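Local coordinates for protein 350aa long hypothetical aspartate-semialdehyde dehydrogenase (Sulfolobus tokodaii, PDB 2EP5) that probably reduces malonyl-CoA to malonate semialdehyde with NADPH, as a member of the aspartate-semialdehyde dehydrogenase family, at residues V242-I256 with H315-L329. Sequence-based numbering, arbitrary orientation.
Sequences VGHMGVINIVTNERI and HENNVLRLVVLGDNL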
loop_
_atom_site.group_PDB
_atom_site.type_symbol
_atom_site.label_atom_id
_atom_site.label_comp_id
_atom_site.label_asym_id
_atom_site.label_seq_id
_atom_site.Cartn_x
_atom_site.Cartn_y
_atom_site.Cartn_z
ATOM N N VAL A 242 10.216 3.950 5.819
ATOM C CA VAL A 242 11.215 4.587 6.656
ATOM C C VAL A 242 10.824 5.990 7.048
ATOM O O VAL A 242 10.281 6.740 6.235
ATOM C CB VAL A 242 12.573 4.666 5.925
ATOM C CG1 VAL A 242 13.650 5.191 6.881
ATOM C CG2 VAL A 242 12.937 3.292 5.360
ATOM N N GLY A 243 11.116 6.347 8.296
ATOM C CA GLY A 243 10.807 7.681 8.772
ATOM C C GLY A 243 9.789 7.696 9.892
ATOM O O GLY A 243 8.684 7.161 9.743
ATOM N N HIS A 244 10.181 8.282 11.021
ATOM C CA HIS A 244 9.316 8.408 12.187
ATOM C C HIS A 244 8.858 9.854 12.305
ATOM O O HIS A 244 9.675 10.780 12.363
ATOM C CB HIS A 244 10.057 8.032 13.470
ATOM C CG HIS A 244 10.236 6.559 13.656
ATOM N ND1 HIS A 244 9.662 5.628 12.815
ATOM C CD2 HIS A 244 10.913 5.855 14.594
ATOM C CE1 HIS A 244 9.977 4.414 13.229
ATOM N NE2 HIS A 244 10.735 4.524 14.306
ATOM N N MET A 245 7.548 10.046 12.336
ATOM C CA MET A 245 6.997 11.376 12.462
ATOM C C MET A 245 6.514 11.564 13.898
ATOM O O MET A 245 6.110 10.604 14.563
ATOM C CB MET A 245 5.841 11.560 11.476
ATOM C CG MET A 245 5.156 12.916 11.577
ATOM S SD MET A 245 4.208 13.324 10.095
ATOM C CE MET A 245 5.515 13.337 8.874
ATOM N N GLY A 246 6.568 12.801 14.376
ATOM C CA GLY A 246 6.122 13.082 15.725
ATOM C C GLY A 246 5.414 14.418 15.822
ATOM O O GLY A 246 5.928 15.439 15.352
ATOM N N VAL A 247 4.218 14.408 16.404
ATOM C CA VAL A 247 3.463 15.635 16.603
ATOM C C VAL A 247 3.698 15.993 18.061
ATOM O O VAL A 247 3.254 15.283 18.970
ATOM C CB VAL A 247 1.953 15.439 16.380
ATOM C CG1 VAL A 247 1.219 16.754 16.629
ATOM C CG2 VAL A 247 1.704 14.957 14.973
ATOM N N ILE A 248 4.414 17.091 18.274
ATOM C CA ILE A 248 4.744 17.539 19.609
ATOM C C ILE A 248 3.915 18.748 20.029
ATOM O O ILE A 248 3.836 19.745 19.308
ATOM C CB ILE A 248 6.261 17.870 19.696
ATOM C CG1 ILE A 248 7.072 16.619 19.317
ATOM C CG2 ILE A 248 6.634 18.355 21.110
ATOM C CD1 ILE A 248 8.576 16.837 19.257
ATOM N N ASN A 249 3.276 18.634 21.191
ATOM C CA ASN A 249 2.473 19.724 21.731
ATOM C C ASN A 249 2.981 20.105 23.111
ATOM O O ASN A 249 2.798 19.364 24.077
ATOM C CB ASN A 249 0.997 19.335 21.839
ATOM C CG ASN A 249 0.313 19.238 20.487
ATOM O OD1 ASN A 249 0.402 18.220 19.804
ATOM N ND2 ASN A 249 -0.366 20.308 20.091
ATOM N N ILE A 250 3.639 21.254 23.200
ATOM C CA ILE A 250 4.138 21.712 24.481
ATOM C C ILE A 250 3.051 22.590 25.105
ATOM O O ILE A 250 2.943 23.781 24.795
ATOM C CB ILE A 250 5.451 22.499 24.304
ATOM C CG1 ILE A 250 6.508 21.580 23.676
ATOM C CG2 ILE A 250 5.937 23.024 25.645
ATOM C CD1 ILE A 250 7.880 22.219 23.503
ATOM N N VAL A 251 2.234 21.977 25.963
ATOM C CA VAL A 251 1.128 22.672 26.638
ATOM C C VAL A 251 1.655 23.522 27.784
ATOM O O VAL A 251 2.018 23.004 28.835
ATOM C CB VAL A 251 0.092 21.664 27.202
ATOM C CG1 VAL A 251 -1.149 22.405 27.699
ATOM C CG2 VAL A 251 -0.277 20.642 26.120
ATOM N N THR A 252 1.675 24.833 27.580
ATOM C CA THR A 252 2.188 25.751 28.587
ATOM C C THR A 252 1.696 27.177 28.364
ATOM O O THR A 252 1.323 27.541 27.254
ATOM C CB THR A 252 3.732 25.761 28.557
ATOM O OG1 THR A 252 4.225 26.759 29.455
ATOM C CG2 THR A 252 4.237 26.050 27.140
ATOM N N ASN A 253 1.700 27.981 29.422
ATOM C CA ASN A 253 1.267 29.369 29.315
ATOM C C ASN A 253 2.467 30.311 29.258
ATOM O O ASN A 253 2.317 31.530 29.295
ATOM C CB ASN A 253 0.354 29.734 30.487
ATOM C CG ASN A 253 -1.061 29.197 30.316
ATOM O OD1 ASN A 253 -1.583 28.488 31.182
ATOM N ND2 ASN A 253 -1.694 29.543 29.196
ATOM N N GLU A 254 3.663 29.741 29.169
ATOM C CA GLU A 254 4.876 30.549 29.075
ATOM C C GLU A 254 4.783 31.366 27.793
ATOM O O GLU A 254 4.211 30.909 26.805
ATOM C CB GLU A 254 6.122 29.655 29.011
ATOM C CG GLU A 254 6.422 28.879 30.285
ATOM C CD GLU A 254 6.707 29.793 31.464
ATOM O OE1 GLU A 254 7.521 30.726 31.297
ATOM O OE2 GLU A 254 6.121 29.580 32.552
ATOM N N ARG A 255 5.328 32.576 27.805
ATOM C CA ARG A 255 5.297 33.412 26.613
ATOM C C ARG A 255 6.097 32.680 25.541
ATOM O O ARG A 255 7.022 31.924 25.853
ATOM C CB ARG A 255 5.921 34.781 26.896
ATOM C CG ARG A 255 5.324 35.496 28.103
ATOM C CD ARG A 255 5.917 36.882 28.284
ATOM N NE ARG A 255 7.373 36.891 28.147
ATOM C CZ ARG A 255 8.205 36.191 28.911
ATOM N NH1 ARG A 255 7.728 35.419 29.876
ATOM N NH2 ARG A 255 9.514 36.259 28.710
ATOM N N ILE A 256 5.740 32.897 24.281
ATOM C CA ILE A 256 6.432 32.231 23.194
ATOM C C ILE A 256 6.540 33.088 21.941
ATOM O O ILE A 256 5.533 33.521 21.387
ATOM C CB ILE A 256 5.720 30.904 22.840
ATOM C CG1 ILE A 256 5.862 29.916 24.001
ATOM C CG2 ILE A 256 6.301 30.325 21.564
ATOM C CD1 ILE A 256 4.996 28.679 23.885
ATOM N N HIS A 315 1.837 28.509 17.418
ATOM C CA HIS A 315 1.524 28.885 18.787
ATOM C C HIS A 315 0.058 29.275 18.943
ATOM O O HIS A 315 -0.382 30.298 18.422
ATOM C CB HIS A 315 2.420 30.048 19.235
ATOM C CG HIS A 315 2.056 30.619 20.574
ATOM N ND1 HIS A 315 1.645 29.839 21.635
ATOM C CD2 HIS A 315 2.074 31.894 21.033
ATOM C CE1 HIS A 315 1.426 30.606 22.687
ATOM N NE2 HIS A 315 1.679 31.857 22.349
ATOM N N GLU A 316 -0.698 28.440 19.645
ATOM C CA GLU A 316 -2.103 28.722 19.900
ATOM C C GLU A 316 -2.226 28.951 21.401
ATOM O O GLU A 316 -1.213 29.076 22.097
ATOM C CB GLU A 316 -2.990 27.553 19.472
ATOM C CG GLU A 316 -2.829 27.154 18.014
ATOM C CD GLU A 316 -4.011 26.358 17.488
ATOM O OE1 GLU A 316 -4.544 25.514 18.237
ATOM O OE2 GLU A 316 -4.400 26.569 16.320
ATOM N N ASN A 317 -3.451 29.000 21.907
ATOM C CA ASN A 317 -3.648 29.237 23.331
ATOM C C ASN A 317 -3.071 28.130 24.204
ATOM O O ASN A 317 -3.456 26.964 24.089
ATOM C CB ASN A 317 -5.136 29.409 23.653
ATOM C CG ASN A 317 -5.371 29.842 25.095
ATOM O OD1 ASN A 317 -5.006 30.954 25.489
ATOM N ND2 ASN A 317 -5.968 28.959 25.892
ATOM N N ASN A 318 -2.139 28.509 25.070
ATOM C CA ASN A 318 -1.512 27.580 26.006
ATOM C C ASN A 318 -0.805 26.388 25.337
ATOM O O ASN A 318 -0.693 25.317 25.934
ATOM C CB ASN A 318 -2.579 27.093 27.002
ATOM C CG ASN A 318 -1.989 26.386 28.221
ATOM O OD1 ASN A 318 -0.920 26.748 28.713
ATOM N ND2 ASN A 318 -2.704 25.387 28.726
ATOM N N VAL A 319 -0.317 26.564 24.111
ATOM C CA VAL A 319 0.369 25.462 23.445
ATOM C C VAL A 319 1.213 25.806 22.217
ATOM O O VAL A 319 0.810 26.580 21.339
ATOM C CB VAL A 319 -0.629 24.345 23.039
ATOM C CG1 VAL A 319 -1.624 24.876 22.022
ATOM C CG2 VAL A 319 0.130 23.144 22.474
ATOM N N LEU A 320 2.399 25.209 22.176
ATOM C CA LEU A 320 3.323 25.388 21.070
ATOM C C LEU A 320 3.328 24.044 20.369
ATOM O O LEU A 320 3.712 23.032 20.967
ATOM C CB LEU A 320 4.729 25.691 21.583
ATOM C CG LEU A 320 5.814 26.196 20.621
ATOM C CD1 LEU A 320 7.091 25.410 20.882
ATOM C CD2 LEU A 320 5.388 26.055 19.172
ATOM N N ARG A 321 2.888 24.020 19.117
ATOM C CA ARG A 321 2.867 22.768 18.376
ATOM C C ARG A 321 3.886 22.736 17.248
ATOM O O ARG A 321 4.252 23.772 16.693
ATOM C CB ARG A 321 1.486 22.489 17.780
ATOM C CG ARG A 321 1.440 21.108 17.122
ATOM C CD ARG A 321 0.508 21.054 15.940
ATOM N NE ARG A 321 0.768 22.122 14.975
ATOM C CZ ARG A 321 -0.099 22.480 14.034
ATOM N NH1 ARG A 321 -1.258 21.847 13.937
ATOM N NH2 ARG A 321 0.170 23.492 13.223
ATOM N N LEU A 322 4.332 21.532 16.909
ATOM C CA LEU A 322 5.288 21.354 15.832
ATOM C C LEU A 322 5.336 19.896 15.404
ATOM O O LEU A 322 5.035 18.998 16.194
ATOM C CB LEU A 322 6.678 21.847 16.259
ATOM C CG LEU A 322 7.452 21.182 17.397
ATOM C CD1 LEU A 322 8.067 19.872 16.917
ATOM C CD2 LEU A 322 8.554 22.112 17.856
ATOM N N VAL A 323 5.679 19.680 14.133
ATOM C CA VAL A 323 5.789 18.347 13.547
ATOM C C VAL A 323 7.242 18.123 13.132
ATOM O O VAL A 323 7.840 18.941 12.427
ATOM C CB VAL A 323 4.878 18.191 12.294
ATOM C CG1 VAL A 323 5.072 16.813 11.676
ATOM C CG2 VAL A 323 3.402 18.386 12.684
ATOM N N VAL A 324 7.808 17.010 13.580
ATOM C CA VAL A 324 9.188 16.683 13.263
ATOM C C VAL A 324 9.264 15.320 12.582
ATOM O O VAL A 324 8.462 14.425 12.855
ATOM C CB VAL A 324 10.049 16.666 14.536
ATOM C CG1 VAL A 324 9.533 15.596 15.490
ATOM C CG2 VAL A 324 11.510 16.423 14.181
ATOM N N LEU A 325 10.235 15.172 11.693
ATOM C CA LEU A 325 10.417 13.930 10.964
ATOM C C LEU A 325 11.899 13.604 10.925
ATOM O O LEU A 325 12.735 14.498 10.838
ATOM C CB LEU A 325 9.870 14.088 9.545
ATOM C CG LEU A 325 9.729 12.899 8.570
ATOM C CD1 LEU A 325 10.814 12.951 7.520
ATOM C CD2 LEU A 325 9.746 11.580 9.323
ATOM N N GLY A 326 12.217 12.319 11.013
ATOM C CA GLY A 326 13.600 11.890 10.966
ATOM C C GLY A 326 13.734 10.465 10.456
ATOM O O GLY A 326 12.789 9.678 10.526
ATOM N N ASP A 327 14.904 10.137 9.918
ATOM C CA ASP A 327 15.169 8.793 9.415
ATOM C C ASP A 327 15.483 7.959 10.662
ATOM O O ASP A 327 16.518 8.163 11.308
ATOM C CB ASP A 327 16.379 8.824 8.481
ATOM C CG ASP A 327 16.633 7.492 7.797
ATOM O OD1 ASP A 327 16.409 6.433 8.422
ATOM O OD2 ASP A 327 17.081 7.509 6.630
ATOM N N ASN A 328 14.585 7.039 11.007
ATOM C CA ASN A 328 14.766 6.190 12.189
ATOM C C ASN A 328 15.961 5.235 12.079
ATOM O O ASN A 328 16.475 4.759 13.093
ATOM C CB ASN A 328 13.494 5.374 12.441
ATOM C CG ASN A 328 13.076 4.577 11.224
ATOM O OD1 ASN A 328 12.737 5.152 10.182
ATOM N ND2 ASN A 328 13.111 3.251 11.336
ATOM N N LEU A 329 16.397 4.952 10.855
ATOM C CA LEU A 329 17.528 4.049 10.634
ATOM C C LEU A 329 18.893 4.725 10.768
ATOM O O LEU A 329 19.880 4.097 11.167
ATOM C CB LEU A 329 17.434 3.416 9.245
ATOM C CG LEU A 329 16.231 2.526 8.932
ATOM C CD1 LEU A 329 16.402 1.954 7.529
ATOM C CD2 LEU A 329 16.130 1.394 9.959
#
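Strands 244-251 and 319-326 are antiparallel neighbours in the mixed sheet of the dimerisation domain, and their pairing ends at His244, the predicted proton acceptor. The evidence for antiparallel pairing is an axis angle of 168° and paired backbone bonds at His244-Gly326, Gly246-Val324, Ile248-Leu322 and Ile250-Leu320; Ile248 N to Leu322 O, for example, spans 2.9 Å. Past the strand end, Asn328 meets segment 242-256 in two ways. Its OD1 accepts from Gly243 N at 2.8 Å, while its CB, placed by the backbone, sits over the centre of the His244 ring, 3.4 Å from the centroid. Ring and amide planes lie 17° apart, hence stacked; chi1 of 55°, which sets CG between backbone N and carbonyl carbon, carries OD1 to Gly243 N, and ND2 bonds Ser181 OG. With the amide cut back to an alanine, CB would stay over the imidazole, but Gly243 N and Ser181 OG are likely to lose their partner. On the face bearing His244, Ile248 CD1 meets Leu322 CD1 at 3.9 Å, the two side chains running side by side. The reverse face brings Met245 CG to 3.9 Å from Val323 CG1. Helix 151-160 packs on the first of these faces, placing Cys151, the predicted acyl-thioester residue, beside His244; Met245 and Arg321 on the second meet another subunit, and strands 171-178 and 308-316 flank the pair.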